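Local coordinates for protein yesU (PDB 1OQ1) that is of unknown function but has a galectin-like fold of antiparallel beta-sheets and belongs to the DUF1961 family of the concanavalin clan, at residues Cys10-Pro15 with Cys55-Pro60; Ile63-Asp68 with Phe215-Ala220; Cys78-Ala83 with Met163-Asp168. All coordinates share one frame; numbering follows the deposited sequence.

Contact 1 of 3, residues Cys10-Pro15 with Cys55-Pro60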
ATOM      1  N   CYS A  10     -13.766   7.854  12.193  1.00  9.37           N
ATOM      2  CA  CYS A  10     -13.399   7.760  10.786  1.00  9.86           C
ATOM      3  C   CYS A  10     -12.705   9.059  10.402  1.00 10.93           C
ATOM      4  O   CYS A  10     -13.261  10.142  10.581  1.00 11.47           O
ATOM      5  CB  CYS A  10     -14.638   7.562   9.909  1.00 12.09           C
ATOM      6  SG  CYS A  10     -14.257   7.385   8.141  1.00 14.12           S
ATOM      7  N   LEU A  11     -11.490   8.949   9.880  1.00  8.77           N
ATOM      8  CA  LEU A  11     -10.727  10.126   9.486  1.00 10.31           C
ATOM      9  C   LEU A  11     -10.844  10.424   8.002  1.00 11.19           C
ATOM     10  O   LEU A  11     -10.720  11.577   7.583  1.00 10.86           O
ATOM     11  CB  LEU A  11      -9.250   9.929   9.826  1.00 10.36           C
ATOM     12  CG  LEU A  11      -8.927   9.611  11.284  1.00 11.99           C
ATOM     13  CD1 LEU A  11      -7.427   9.442  11.446  1.00 13.05           C
ATOM     14  CD2 LEU A  11      -9.439  10.731  12.175  1.00 12.47           C
ATOM     15  N   TYR A  12     -11.098   9.385   7.214  1.00 10.27           N
ATOM     16  CA  TYR A  12     -11.171   9.528   5.766  1.00 10.75           C
ATOM     17  C   TYR A  12     -11.831   8.305   5.147  1.00  9.86           C
ATOM     18  O   TYR A  12     -11.622   7.178   5.597  1.00  9.78           O
ATOM     19  CB  TYR A  12      -9.742   9.663   5.226  1.00 11.15           C
ATOM     20  CG  TYR A  12      -9.601   9.778   3.726  1.00 11.04           C
ATOM     21  CD1 TYR A  12      -9.690  11.015   3.090  1.00 12.20           C
ATOM     22  CD2 TYR A  12      -9.338   8.651   2.946  1.00 11.71           C
ATOM     23  CE1 TYR A  12      -9.515  11.130   1.710  1.00 12.15           C
ATOM     24  CE2 TYR A  12      -9.166   8.755   1.565  1.00 10.70           C
ATOM     25  CZ  TYR A  12      -9.255   9.997   0.958  1.00 12.46           C
ATOM     26  OH  TYR A  12      -9.082  10.109  -0.404  1.00 14.31           O
ATOM     27  N   ARG A  13     -12.633   8.531   4.114  1.00  8.96           N
ATOM     28  CA  ARG A  13     -13.285   7.440   3.417  1.00  9.80           C
ATOM     29  C   ARG A  13     -13.487   7.848   1.965  1.00 10.45           C
ATOM     30  O   ARG A  13     -14.072   8.899   1.678  1.00  9.27           O
ATOM     31  CB  ARG A  13     -14.630   7.108   4.067  1.00 12.17           C
ATOM     32  CG  ARG A  13     -15.363   5.956   3.393  1.00 16.44           C
ATOM     33  CD  ARG A  13     -16.687   5.668   4.075  1.00 19.34           C
ATOM     34  NE  ARG A  13     -16.546   4.930   5.327  1.00 20.57           N
ATOM     35  CZ  ARG A  13     -16.251   3.635   5.405  1.00 21.78           C
ATOM     36  NH1 ARG A  13     -16.057   2.925   4.299  1.00 21.64           N
ATOM     37  NH2 ARG A  13     -16.167   3.042   6.589  1.00 19.11           N
ATOM     38  N   ASN A  14     -12.985   7.019   1.059  1.00  8.63           N
ATOM     39  CA  ASN A  14     -13.092   7.265  -0.373  1.00  7.96           C
ATOM     40  C   ASN A  14     -13.684   6.021  -1.034  1.00  8.85           C
ATOM     41  O   ASN A  14     -13.058   4.961  -1.061  1.00  7.19           O
ATOM     42  CB  ASN A  14     -11.707   7.550  -0.955  1.00  9.21           C
ATOM     43  CG  ASN A  14     -11.767   8.071  -2.375  1.00  9.50           C
ATOM     44  OD1 ASN A  14     -12.609   7.651  -3.166  1.00 11.51           O
ATOM     45  ND2 ASN A  14     -10.862   8.985  -2.709  1.00 10.08           N
ATOM     46  N   PRO A  15     -14.911   6.134  -1.564  1.00  9.96           N
ATOM     47  CA  PRO A  15     -15.585   5.010  -2.223  1.00  9.83           C
ATOM     48  C   PRO A  15     -14.853   4.497  -3.468  1.00  9.39           C
ATOM     49  O   PRO A  15     -14.960   3.316  -3.814  1.00  8.43           O
ATOM     50  CB  PRO A  15     -16.959   5.588  -2.575  1.00 11.29           C
ATOM     51  CG  PRO A  15     -17.163   6.650  -1.542  1.00 12.96           C
ATOM     52  CD  PRO A  15     -15.810   7.295  -1.458  1.00 11.49           C
ATOM     53  N   CYS A  55      -2.623   9.074  -2.571  1.00  9.40           N
ATOM     54  CA  CYS A  55      -3.761   9.798  -2.023  1.00  9.68           C
ATOM     55  C   CYS A  55      -3.053  11.078  -1.550  1.00 10.30           C
ATOM     56  O   CYS A  55      -1.957  11.013  -0.993  1.00  9.83           O
ATOM     57  CB  CYS A  55      -4.347   9.034  -0.835  1.00  9.72           C
ATOM     58  SG  CYS A  55      -5.532   9.966   0.165  1.00 10.52           S
ATOM     59  N   PRO A  56      -3.665  12.254  -1.746  1.00 11.25           N
ATOM     60  CA  PRO A  56      -2.993  13.486  -1.315  1.00 11.80           C
ATOM     61  C   PRO A  56      -2.985  13.828   0.173  1.00 12.14           C
ATOM     62  O   PRO A  56      -2.205  14.677   0.609  1.00 12.73           O
ATOM     63  CB  PRO A  56      -3.710  14.555  -2.130  1.00 12.95           C
ATOM     64  CG  PRO A  56      -5.127  14.052  -2.118  1.00 14.05           C
ATOM     65  CD  PRO A  56      -4.962  12.551  -2.382  1.00 12.50           C
ATOM     66  N   GLU A  57      -3.848  13.177   0.946  1.00 11.58           N
ATOM     67  CA  GLU A  57      -3.967  13.451   2.378  1.00 14.07           C
ATOM     68  C   GLU A  57      -2.853  12.913   3.263  1.00 12.71           C
ATOM     69  O   GLU A  57      -2.394  11.787   3.089  1.00 12.79           O
ATOM     70  CB  GLU A  57      -5.296  12.899   2.899  1.00 16.53           C
ATOM     71  CG  GLU A  57      -6.500  13.364   2.113  1.00 24.64           C
ATOM     72  CD  GLU A  57      -6.743  14.847   2.263  1.00 28.41           C
ATOM     73  OE1 GLU A  57      -7.347  15.445   1.348  1.00 32.56           O
ATOM     74  OE2 GLU A  57      -6.338  15.410   3.304  1.00 30.95           O
ATOM     75  N   THR A  58      -2.418  13.726   4.219  1.00 11.76           N
ATOM     76  CA  THR A  58      -1.404  13.284   5.164  1.00 11.29           C
ATOM     77  C   THR A  58      -2.183  12.653   6.309  1.00 11.55           C
ATOM     78  O   THR A  58      -3.032  13.306   6.924  1.00 11.58           O
ATOM     79  CB  THR A  58      -0.577  14.453   5.736  1.00 10.62           C
ATOM     80  OG1 THR A  58       0.195  15.056   4.693  1.00 12.22           O
ATOM     81  CG2 THR A  58       0.363  13.951   6.828  1.00 11.73           C
ATOM     82  N   PHE A  59      -1.921  11.381   6.584  1.00  8.80           N
ATOM     83  CA  PHE A  59      -2.608  10.716   7.677  1.00  7.35           C
ATOM     84  C   PHE A  59      -1.724  10.662   8.911  1.00  7.94           C
ATOM     85  O   PHE A  59      -0.499  10.620   8.813  1.00  7.74           O
ATOM     86  CB  PHE A  59      -3.028   9.304   7.260  1.00  7.80           C
ATOM     87  CG  PHE A  59      -3.993   9.283   6.109  1.00  8.23           C
ATOM     88  CD1 PHE A  59      -3.559   8.988   4.823  1.00  7.53           C
ATOM     89  CD2 PHE A  59      -5.334   9.602   6.310  1.00  8.96           C
ATOM     90  CE1 PHE A  59      -4.443   9.008   3.747  1.00  9.29           C
ATOM     91  CE2 PHE A  59      -6.226   9.627   5.242  1.00 10.03           C
ATOM     92  CZ  PHE A  59      -5.778   9.328   3.956  1.00  8.84           C
ATOM     93  N   PRO A  60      -2.336  10.688  10.099  1.00  7.33           N
ATOM     94  CA  PRO A  60      -1.563  10.638  11.338  1.00  7.67           C
ATOM     95  C   PRO A  60      -1.122   9.213  11.654  1.00  8.35           C
ATOM     96  O   PRO A  60      -1.472   8.265  10.944  1.00  8.37           O
ATOM     97  CB  PRO A  60      -2.550  11.164  12.369  1.00  8.16           C
ATOM     98  CG  PRO A  60      -3.847  10.575  11.874  1.00  7.95           C
ATOM     99  CD  PRO A  60      -3.774  10.853  10.382  1.00  8.89           C
TER

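Contact 2 of 3, residues Ile63-Asp68 with Phe215-Ala220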
ATOM      1  N   ILE A  63      -3.408   4.485  13.123  1.00  5.53           N
ATOM      2  CA  ILE A  63      -4.565   4.345  12.252  1.00  5.15           C
ATOM      3  C   ILE A  63      -4.778   2.919  11.771  1.00  5.18           C
ATOM      4  O   ILE A  63      -3.879   2.085  11.837  1.00  6.58           O
ATOM      5  CB  ILE A  63      -4.404   5.228  10.994  1.00  4.74           C
ATOM      6  CG1 ILE A  63      -3.075   4.894  10.303  1.00  6.35           C
ATOM      7  CG2 ILE A  63      -4.468   6.708  11.375  1.00  5.13           C
ATOM      8  CD1 ILE A  63      -2.878   5.552   8.939  1.00  6.98           C
ATOM      9  N   ILE A  64      -5.986   2.655  11.288  1.00  5.38           N
ATOM     10  CA  ILE A  64      -6.335   1.358  10.728  1.00  4.89           C
ATOM     11  C   ILE A  64      -6.799   1.674   9.309  1.00  5.92           C
ATOM     12  O   ILE A  64      -7.745   2.437   9.110  1.00  5.07           O
ATOM     13  CB  ILE A  64      -7.450   0.670  11.531  1.00  7.18           C
ATOM     14  CG1 ILE A  64      -6.945   0.360  12.949  1.00  7.56           C
ATOM     15  CG2 ILE A  64      -7.876  -0.619  10.831  1.00  6.49           C
ATOM     16  CD1 ILE A  64      -7.951  -0.356  13.827  1.00  6.26           C
ATOM     17  N   VAL A  65      -6.100   1.100   8.332  1.00  4.96           N
ATOM     18  CA  VAL A  65      -6.377   1.330   6.916  1.00  4.93           C
ATOM     19  C   VAL A  65      -7.062   0.124   6.292  1.00  4.62           C
ATOM     20  O   VAL A  65      -6.573  -1.000   6.405  1.00  4.36           O
ATOM     21  CB  VAL A  65      -5.060   1.616   6.147  1.00  6.01           C
ATOM     22  CG1 VAL A  65      -5.360   1.943   4.689  1.00  6.28           C
ATOM     23  CG2 VAL A  65      -4.307   2.760   6.809  1.00  6.82           C
ATOM     24  N   THR A  66      -8.186   0.365   5.628  1.00  4.00           N
ATOM     25  CA  THR A  66      -8.938  -0.707   4.995  1.00  4.66           C
ATOM     26  C   THR A  66      -9.318  -0.383   3.553  1.00  5.50           C
ATOM     27  O   THR A  66      -9.469   0.785   3.175  1.00  4.70           O
ATOM     28  CB  THR A  66     -10.239  -1.012   5.775  1.00  5.20           C
ATOM     29  OG1 THR A  66     -11.010   0.191   5.912  1.00  5.65           O
ATOM     30  CG2 THR A  66      -9.916  -1.570   7.159  1.00  6.45           C
ATOM     31  N   TRP A  67      -9.457  -1.431   2.750  1.00  5.04           N
ATOM     32  CA  TRP A  67      -9.860  -1.285   1.361  1.00  5.26           C
ATOM     33  C   TRP A  67     -10.234  -2.642   0.777  1.00  6.42           C
ATOM     34  O   TRP A  67      -9.813  -3.685   1.287  1.00  4.85           O
ATOM     35  CB  TRP A  67      -8.744  -0.621   0.528  1.00  6.01           C
ATOM     36  CG  TRP A  67      -7.518  -1.463   0.230  1.00  5.54           C
ATOM     37  CD1 TRP A  67      -7.238  -2.124  -0.938  1.00  6.01           C
ATOM     38  CD2 TRP A  67      -6.389  -1.678   1.091  1.00  4.85           C
ATOM     39  NE1 TRP A  67      -6.000  -2.729  -0.858  1.00  5.90           N
ATOM     40  CE2 TRP A  67      -5.460  -2.470   0.377  1.00  6.46           C
ATOM     41  CE3 TRP A  67      -6.071  -1.275   2.396  1.00  5.69           C
ATOM     42  CZ2 TRP A  67      -4.231  -2.868   0.926  1.00  6.34           C
ATOM     43  CZ3 TRP A  67      -4.848  -1.671   2.944  1.00  6.78           C
ATOM     44  CH2 TRP A  67      -3.945  -2.459   2.206  1.00  5.57           C
ATOM     45  N   ASP A  68     -11.069  -2.618  -0.261  1.00  5.43           N
ATOM     46  CA  ASP A  68     -11.492  -3.829  -0.958  1.00  6.58           C
ATOM     47  C   ASP A  68     -10.553  -3.988  -2.149  1.00  6.10           C
ATOM     48  O   ASP A  68     -10.294  -3.022  -2.867  1.00  7.10           O
ATOM     49  CB  ASP A  68     -12.935  -3.691  -1.440  1.00  7.54           C
ATOM     50  CG  ASP A  68     -13.948  -4.050  -0.365  1.00 11.16           C
ATOM     51  OD1 ASP A  68     -13.588  -4.060   0.829  1.00 12.61           O
ATOM     52  OD2 ASP A  68     -15.115  -4.320  -0.718  1.00 14.25           O
ATOM     53  N   PHE A 215     -11.856   2.724   0.179  1.00  8.53           N
ATOM     54  CA  PHE A 215     -10.602   2.971   0.877  1.00  9.56           C
ATOM     55  C   PHE A 215     -10.911   3.870   2.079  1.00  9.79           C
ATOM     56  O   PHE A 215     -11.405   4.988   1.916  1.00 10.93           O
ATOM     57  CB  PHE A 215      -9.635   3.651  -0.097  1.00  9.75           C
ATOM     58  CG  PHE A 215      -8.405   4.230   0.544  1.00  9.99           C
ATOM     59  CD1 PHE A 215      -7.662   3.499   1.464  1.00 11.28           C
ATOM     60  CD2 PHE A 215      -7.962   5.498   0.181  1.00 11.79           C
ATOM     61  CE1 PHE A 215      -6.495   4.020   2.016  1.00 12.23           C
ATOM     62  CE2 PHE A 215      -6.795   6.034   0.725  1.00 13.99           C
ATOM     63  CZ  PHE A 215      -6.058   5.289   1.647  1.00 13.50           C
ATOM     64  N   ALA A 216     -10.629   3.385   3.284  1.00  7.26           N
ATOM     65  CA  ALA A 216     -10.921   4.171   4.482  1.00  5.99           C
ATOM     66  C   ALA A 216      -9.805   4.137   5.513  1.00  5.90           C
ATOM     67  O   ALA A 216      -9.017   3.194   5.556  1.00  6.50           O
ATOM     68  CB  ALA A 216     -12.215   3.677   5.113  1.00  5.96           C
ATOM     69  N   VAL A 217      -9.754   5.180   6.338  1.00  6.78           N
ATOM     70  CA  VAL A 217      -8.762   5.296   7.402  1.00  6.69           C
ATOM     71  C   VAL A 217      -9.483   5.677   8.697  1.00  8.63           C
ATOM     72  O   VAL A 217     -10.178   6.692   8.755  1.00  9.52           O
ATOM     73  CB  VAL A 217      -7.703   6.389   7.082  1.00  9.14           C
ATOM     74  CG1 VAL A 217      -6.652   6.439   8.184  1.00  9.49           C
ATOM     75  CG2 VAL A 217      -7.045   6.108   5.744  1.00  7.44           C
ATOM     76  N   HIS A 218      -9.327   4.850   9.726  1.00  7.60           N
ATOM     77  CA  HIS A 218      -9.944   5.102  11.026  1.00  7.94           C
ATOM     78  C   HIS A 218      -8.853   5.225  12.083  1.00  8.78           C
ATOM     79  O   HIS A 218      -7.725   4.770  11.882  1.00  7.54           O
ATOM     80  CB  HIS A 218     -10.869   3.943  11.423  1.00  8.81           C
ATOM     81  CG  HIS A 218     -12.121   3.843  10.605  1.00  9.33           C
ATOM     82  ND1 HIS A 218     -13.347   4.284  11.060  1.00 11.35           N
ATOM     83  CD2 HIS A 218     -12.339   3.337   9.369  1.00  7.81           C
ATOM     84  CE1 HIS A 218     -14.265   4.050  10.139  1.00  7.61           C
ATOM     85  NE2 HIS A 218     -13.681   3.477   9.104  1.00 11.59           N
ATOM     86  N   GLN A 219      -9.191   5.844  13.209  1.00  8.72           N
ATOM     87  CA  GLN A 219      -8.245   5.981  14.311  1.00 10.11           C
ATOM     88  C   GLN A 219      -8.037   4.577  14.870  1.00  9.56           C
ATOM     89  O   GLN A 219      -8.984   3.794  14.939  1.00  9.99           O
ATOM     90  CB  GLN A 219      -8.835   6.865  15.413  1.00 15.79           C
ATOM     91  CG  GLN A 219      -8.788   8.356  15.155  1.00 26.86           C
ATOM     92  CD  GLN A 219      -7.398   8.928  15.342  1.00 33.92           C
ATOM     93  OE1 GLN A 219      -6.717   8.620  16.322  1.00 39.15           O
ATOM     94  NE2 GLN A 219      -6.971   9.772  14.411  1.00 38.72           N
ATOM     95  N   ALA A 220      -6.808   4.248  15.256  1.00  8.64           N
ATOM     96  CA  ALA A 220      -6.537   2.930  15.823  1.00  8.77           C
ATOM     97  C   ALA A 220      -6.709   3.007  17.335  1.00  9.76           C
ATOM     98  O   ALA A 220      -6.077   3.831  17.995  1.00 11.44           O
ATOM     99  CB  ALA A 220      -5.116   2.482  15.482  1.00  7.58           C
TER

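Contact 3 of 3, residues Cys78-Ala83 with Met163-Asp168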
ATOM      1  N   CYS A  78       1.261  -5.992  -6.349  1.00  5.46           N
ATOM      2  CA  CYS A  78       0.650  -4.839  -5.710  1.00  6.43           C
ATOM      3  C   CYS A  78       1.428  -4.493  -4.446  1.00  7.10           C
ATOM      4  O   CYS A  78       2.084  -5.352  -3.855  1.00  6.50           O
ATOM      5  CB  CYS A  78      -0.813  -5.123  -5.386  1.00  5.24           C
ATOM      6  SG  CYS A  78      -1.828  -5.334  -6.876  1.00  8.19           S
HETATM    7  N   MSE A  79       1.352  -3.232  -4.036  1.00  7.29           N
HETATM    8  CA  MSE A  79       2.091  -2.781  -2.866  1.00  6.72           C
HETATM    9  C   MSE A  79       1.485  -1.505  -2.291  1.00  6.81           C
HETATM   10  O   MSE A  79       1.151  -0.582  -3.028  1.00  7.56           O
HETATM   11  CB  MSE A  79       3.551  -2.525  -3.265  1.00  8.53           C
HETATM   12  CG  MSE A  79       4.472  -2.102  -2.138  1.00 10.18           C
HETATM   13 SE   MSE A  79       6.227  -1.565  -2.787  0.95 16.08          SE
HETATM   14  CE  MSE A  79       6.779  -3.232  -3.604  1.00 10.85           C
ATOM     15  N   LEU A  80       1.336  -1.456  -0.973  1.00  5.80           N
ATOM     16  CA  LEU A  80       0.795  -0.265  -0.341  1.00  5.15           C
ATOM     17  C   LEU A  80       1.907   0.481   0.379  1.00  6.30           C
ATOM     18  O   LEU A  80       2.662  -0.116   1.142  1.00  7.10           O
ATOM     19  CB  LEU A  80      -0.288  -0.621   0.683  1.00  5.46           C
ATOM     20  CG  LEU A  80      -1.049   0.618   1.170  1.00  7.43           C
ATOM     21  CD1 LEU A  80      -2.190   0.905   0.208  1.00  6.41           C
ATOM     22  CD2 LEU A  80      -1.593   0.402   2.567  1.00  7.37           C
ATOM     23  N   PHE A  81       2.014   1.777   0.111  1.00  7.19           N
ATOM     24  CA  PHE A  81       2.994   2.628   0.773  1.00  6.77           C
ATOM     25  C   PHE A  81       2.214   3.370   1.863  1.00  6.54           C
ATOM     26  O   PHE A  81       1.065   3.758   1.646  1.00  6.98           O
ATOM     27  CB  PHE A  81       3.569   3.664  -0.204  1.00  6.72           C
ATOM     28  CG  PHE A  81       4.719   3.160  -1.035  1.00  6.85           C
ATOM     29  CD1 PHE A  81       6.030   3.299  -0.585  1.00  7.18           C
ATOM     30  CD2 PHE A  81       4.494   2.549  -2.266  1.00  7.06           C
ATOM     31  CE1 PHE A  81       7.103   2.836  -1.355  1.00  6.87           C
ATOM     32  CE2 PHE A  81       5.558   2.084  -3.041  1.00  7.51           C
ATOM     33  CZ  PHE A  81       6.865   2.230  -2.583  1.00  6.52           C
ATOM     34  N   PHE A  82       2.817   3.540   3.036  1.00  5.05           N
ATOM     35  CA  PHE A  82       2.174   4.297   4.114  1.00  5.16           C
ATOM     36  C   PHE A  82       3.217   4.992   4.999  1.00  4.97           C
ATOM     37  O   PHE A  82       4.388   4.630   4.973  1.00  5.04           O
ATOM     38  CB  PHE A  82       1.208   3.409   4.934  1.00  5.10           C
ATOM     39  CG  PHE A  82       1.813   2.142   5.480  1.00  4.38           C
ATOM     40  CD1 PHE A  82       1.995   1.984   6.853  1.00  4.98           C
ATOM     41  CD2 PHE A  82       2.112   1.071   4.641  1.00  4.51           C
ATOM     42  CE1 PHE A  82       2.458   0.779   7.386  1.00  4.13           C
ATOM     43  CE2 PHE A  82       2.577  -0.144   5.162  1.00  6.01           C
ATOM     44  CZ  PHE A  82       2.747  -0.289   6.537  1.00  5.84           C
ATOM     45  N   ALA A  83       2.796   5.998   5.764  1.00  5.50           N
ATOM     46  CA  ALA A  83       3.718   6.763   6.614  1.00  6.03           C
ATOM     47  C   ALA A  83       4.843   7.325   5.737  1.00  6.61           C
ATOM     48  O   ALA A  83       6.009   7.380   6.144  1.00  6.88           O
ATOM     49  CB  ALA A  83       4.305   5.870   7.720  1.00  4.68           C
HETATM   50  N   MSE A 163      -9.006  -6.046   2.956  1.00  4.75           N
HETATM   51  CA  MSE A 163      -7.646  -5.775   3.424  1.00  4.79           C
HETATM   52  C   MSE A 163      -7.677  -4.825   4.617  1.00  3.99           C
HETATM   53  O   MSE A 163      -8.411  -3.843   4.604  1.00  5.59           O
HETATM   54  CB  MSE A 163      -6.847  -5.141   2.288  1.00  5.73           C
HETATM   55  CG  MSE A 163      -7.228  -5.674   0.919  1.00  9.46           C
HETATM   56 SE   MSE A 163      -6.717  -7.515   0.622  0.85 13.38          SE
HETATM   57  CE  MSE A 163      -8.073  -8.493   1.543  1.00 22.59           C
ATOM     58  N   LYS A 164      -6.875  -5.113   5.640  1.00  5.07           N
ATOM     59  CA  LYS A 164      -6.834  -4.264   6.832  1.00  4.85           C
ATOM     60  C   LYS A 164      -5.412  -4.146   7.357  1.00  5.50           C
ATOM     61  O   LYS A 164      -4.739  -5.147   7.592  1.00  4.92           O
ATOM     62  CB  LYS A 164      -7.745  -4.824   7.933  1.00  6.81           C
ATOM     63  CG  LYS A 164      -7.777  -3.950   9.191  1.00  7.94           C
ATOM     64  CD  LYS A 164      -8.731  -4.480  10.261  1.00 11.49           C
ATOM     65  CE  LYS A 164     -10.186  -4.329   9.846  1.00 13.84           C
ATOM     66  NZ  LYS A 164     -11.125  -4.776  10.922  1.00 14.01           N
ATOM     67  N   LEU A 165      -4.970  -2.908   7.540  1.00  4.35           N
ATOM     68  CA  LEU A 165      -3.626  -2.611   8.004  1.00  6.46           C
ATOM     69  C   LEU A 165      -3.645  -1.719   9.242  1.00  5.03           C
ATOM     70  O   LEU A 165      -4.326  -0.696   9.254  1.00  7.21           O
ATOM     71  CB  LEU A 165      -2.862  -1.894   6.887  1.00  5.90           C
ATOM     72  CG  LEU A 165      -1.426  -1.465   7.191  1.00  7.46           C
ATOM     73  CD1 LEU A 165      -0.528  -2.690   7.197  1.00  9.27           C
ATOM     74  CD2 LEU A 165      -0.951  -0.473   6.140  1.00 10.13           C
ATOM     75  N   ILE A 166      -2.901  -2.106  10.276  1.00  5.67           N
ATOM     76  CA  ILE A 166      -2.809  -1.305  11.495  1.00  6.03           C
ATOM     77  C   ILE A 166      -1.414  -0.689  11.574  1.00  6.01           C
ATOM     78  O   ILE A 166      -0.417  -1.381  11.377  1.00  6.79           O
ATOM     79  CB  ILE A 166      -3.011  -2.156  12.777  1.00  4.79           C
ATOM     80  CG1 ILE A 166      -4.406  -2.786  12.780  1.00  7.59           C
ATOM     81  CG2 ILE A 166      -2.831  -1.276  14.024  1.00  7.23           C
ATOM     82  CD1 ILE A 166      -4.612  -3.760  13.922  1.00  7.10           C
ATOM     83  N   LYS A 167      -1.358   0.611  11.858  1.00  5.50           N
ATOM     84  CA  LYS A 167      -0.096   1.340  11.996  1.00  5.90           C
ATOM     85  C   LYS A 167      -0.195   2.174  13.269  1.00  6.13           C
ATOM     86  O   LYS A 167      -0.985   3.116  13.347  1.00  6.51           O
ATOM     87  CB  LYS A 167       0.132   2.251  10.787  1.00  6.17           C
ATOM     88  CG  LYS A 167       1.273   3.253  10.953  1.00  6.91           C
ATOM     89  CD  LYS A 167       2.615   2.557  11.071  1.00  6.51           C
ATOM     90  CE  LYS A 167       3.750   3.566  11.201  1.00  6.35           C
ATOM     91  NZ  LYS A 167       3.666   4.354  12.462  1.00  6.08           N
ATOM     92  N   ASP A 168       0.610   1.824  14.265  1.00  6.68           N
ATOM     93  CA  ASP A 168       0.577   2.527  15.540  1.00  6.91           C
ATOM     94  C   ASP A 168       1.995   2.592  16.082  1.00  5.96           C
ATOM     95  O   ASP A 168       2.465   1.669  16.757  1.00  5.12           O
ATOM     96  CB  ASP A 168      -0.350   1.778  16.503  1.00  8.40           C
ATOM     97  CG  ASP A 168      -0.509   2.486  17.831  1.00 11.99           C
ATOM     98  OD1 ASP A 168      -0.150   3.678  17.917  1.00 12.44           O
ATOM     99  OD2 ASP A 168      -1.008   1.851  18.785  1.00 13.01           O
TER

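Contact 1 of 3, residues Cys10-Pro15 with Cys55-Pro60
The ring of Y12 takes the edge of F59 against one face, the T-shaped (edge-to-face) pair of this contact, with centroids 5.3 Å apart and planes at 72°. It forms where strand 5-14 of the galectin-like fold meets the loop that leads from strand 51-54 to strand 63-73. F59 CZ lies over the tyrosine face, displaced toward its rim, while F59 CE2 runs against Y12 CB at 3.5 Å, that carbon lying in the plane of the phenylalanine ring. Two more loop residues approach the tyrosine obliquely: E57 brings the CH2 of its CG to CE1, and C55 SG stands 4.5 Å from the ring centroid, a sulfur-aromatic contact. Apart from this cluster, L11 and P60 meet tip to tip, CD1 of the leucine 3.8 Å from CG of the proline. L11 and Y12 form a classic beta bulge opposite V217, each with a backbone hydrogen bond to that residue, and both side chains start toward the loop. At the far end of the ring, N14 ND2 donates to Y12 OH at 3.1 Å, a nearly straight bond (169°) with the hydroxyl close to the amide plane of N14.

Contact 2 of 3, residues Ile63-Asp68 with Phe215-Ala220
V65 and F215 meet obliquely on the inner face of the sheet: V65 CG1, anti to its backbone N (chi1 -176°), comes to the edge of the F215 ring and lies 3.6 Å from CE1, in the ring plane. V217, the cross-strand partner of V65, turns to the same face but touches it less closely; its CG1 packs instead on I63, 3.8 Å from CB and almost as near to CG2 and CD1. Of these, I63 CG2 is the branch set anti to the carbonyl carbon, beside the backbone N. Four backbone hydrogen bonds join the two segments as neighbouring antiparallel strands of the galectin-like fold: I64 and H218 exchange one pair, T66 and A216 the other, with T66 N to A216 O at 2.9 Å and 174°. V65 with V217 is the non-hydrogen-bonded pair between them. On the reverse face, T66 OG1 lies 3.8 Å from A216 CB. I64 CG1, anti to the carbonyl carbon and beside its backbone N, packs on A220 CB, also at 3.8 Å. Around the inner face, F202 meets both F215 and W67 edge-to-face, and I200 touches V65 and F215; both belong to strand 199-205 of the other sheet. W67 NE1 hydrogen-bonds to Y119 OH, and D68 OD1 forms a salt bridge with R162 NE.

Contact 3 of 3, residues Cys78-Ala83 with Met163-Asp168
Strands 78-82 and 163-168 run in nearly the same direction, their axes 26° apart, yet they approach no closer than 10.6 Å and are joined by side chains alone. They belong to the two different sheets of the galectin-like beta-sandwich, so this contact is part of the hydrophobic layer between the sheets. L80 faces L165 across the gap with a CA-CA separation of 9.7 Å, and A83, where the chain of the first strand turns a corner, comes nearest to K167. Alternation along both strands sends L80 and F82 inward from one side and L165 and K167 from the other, while F81 and I166 point away.

The central feature is a CH-pi contact. L165 CD2 sits over the centre of the F82 ring, 3.5 Å from its centroid and only 5° off the normal, so that all six ring carbons lie at similar distances from this one methyl. Chi1 of 54° sets F82 CG between the backbone N and carbonyl carbon, and the side chains of F82 and L165 reach toward each other, tip to tip. The same L165 methyl also meets L80 CD2 at 3.7 Å, and is therefore shared by the two side chains of the opposite strand. V172 of strand 171-176 touches both F82 and L165. Farther along, K167 passes the edge of the F82 ring, its CD 4.1 Å from F82 CE1 and near the ring plane.

The aliphatic part of K167 packs in this buried layer while its charged end is met by polar groups: NZ forms a salt bridge with D61 OD1 and hydrogen bonds with the carbonyl oxygens of L195 and K169. The lysine chain bends at chi2, which places CD, and at chi4, which places NZ; K167 CE lies 4.2 Å from A83 CB.

In the fold
Contacts 1 and 2 have centres about 8 Å apart and share a sheet in which strands 5-14, 209-222, 63-73 and 161-168 are successive neighbours. Probable backbone hydrogen bonds join contact 1 to contact 2 (N14 N to F215 O, 2.7 Å) and contact 2 to contact 3 (V65 N to L165 O, 2.7 Å); the centres of contacts 2 and 3 lie about 9 Å apart, those of contacts 1 and 3 about 12 Å, without touching. Contact 3, centred about 5 Å from the centre of the chain, crosses to strand 76-86 of the other sheet. Contact 1 closes before contact 2 opens, and contact 3 is nested within the loop that contact 2 closes, interleaving early and late parts of the chain in one sandwich.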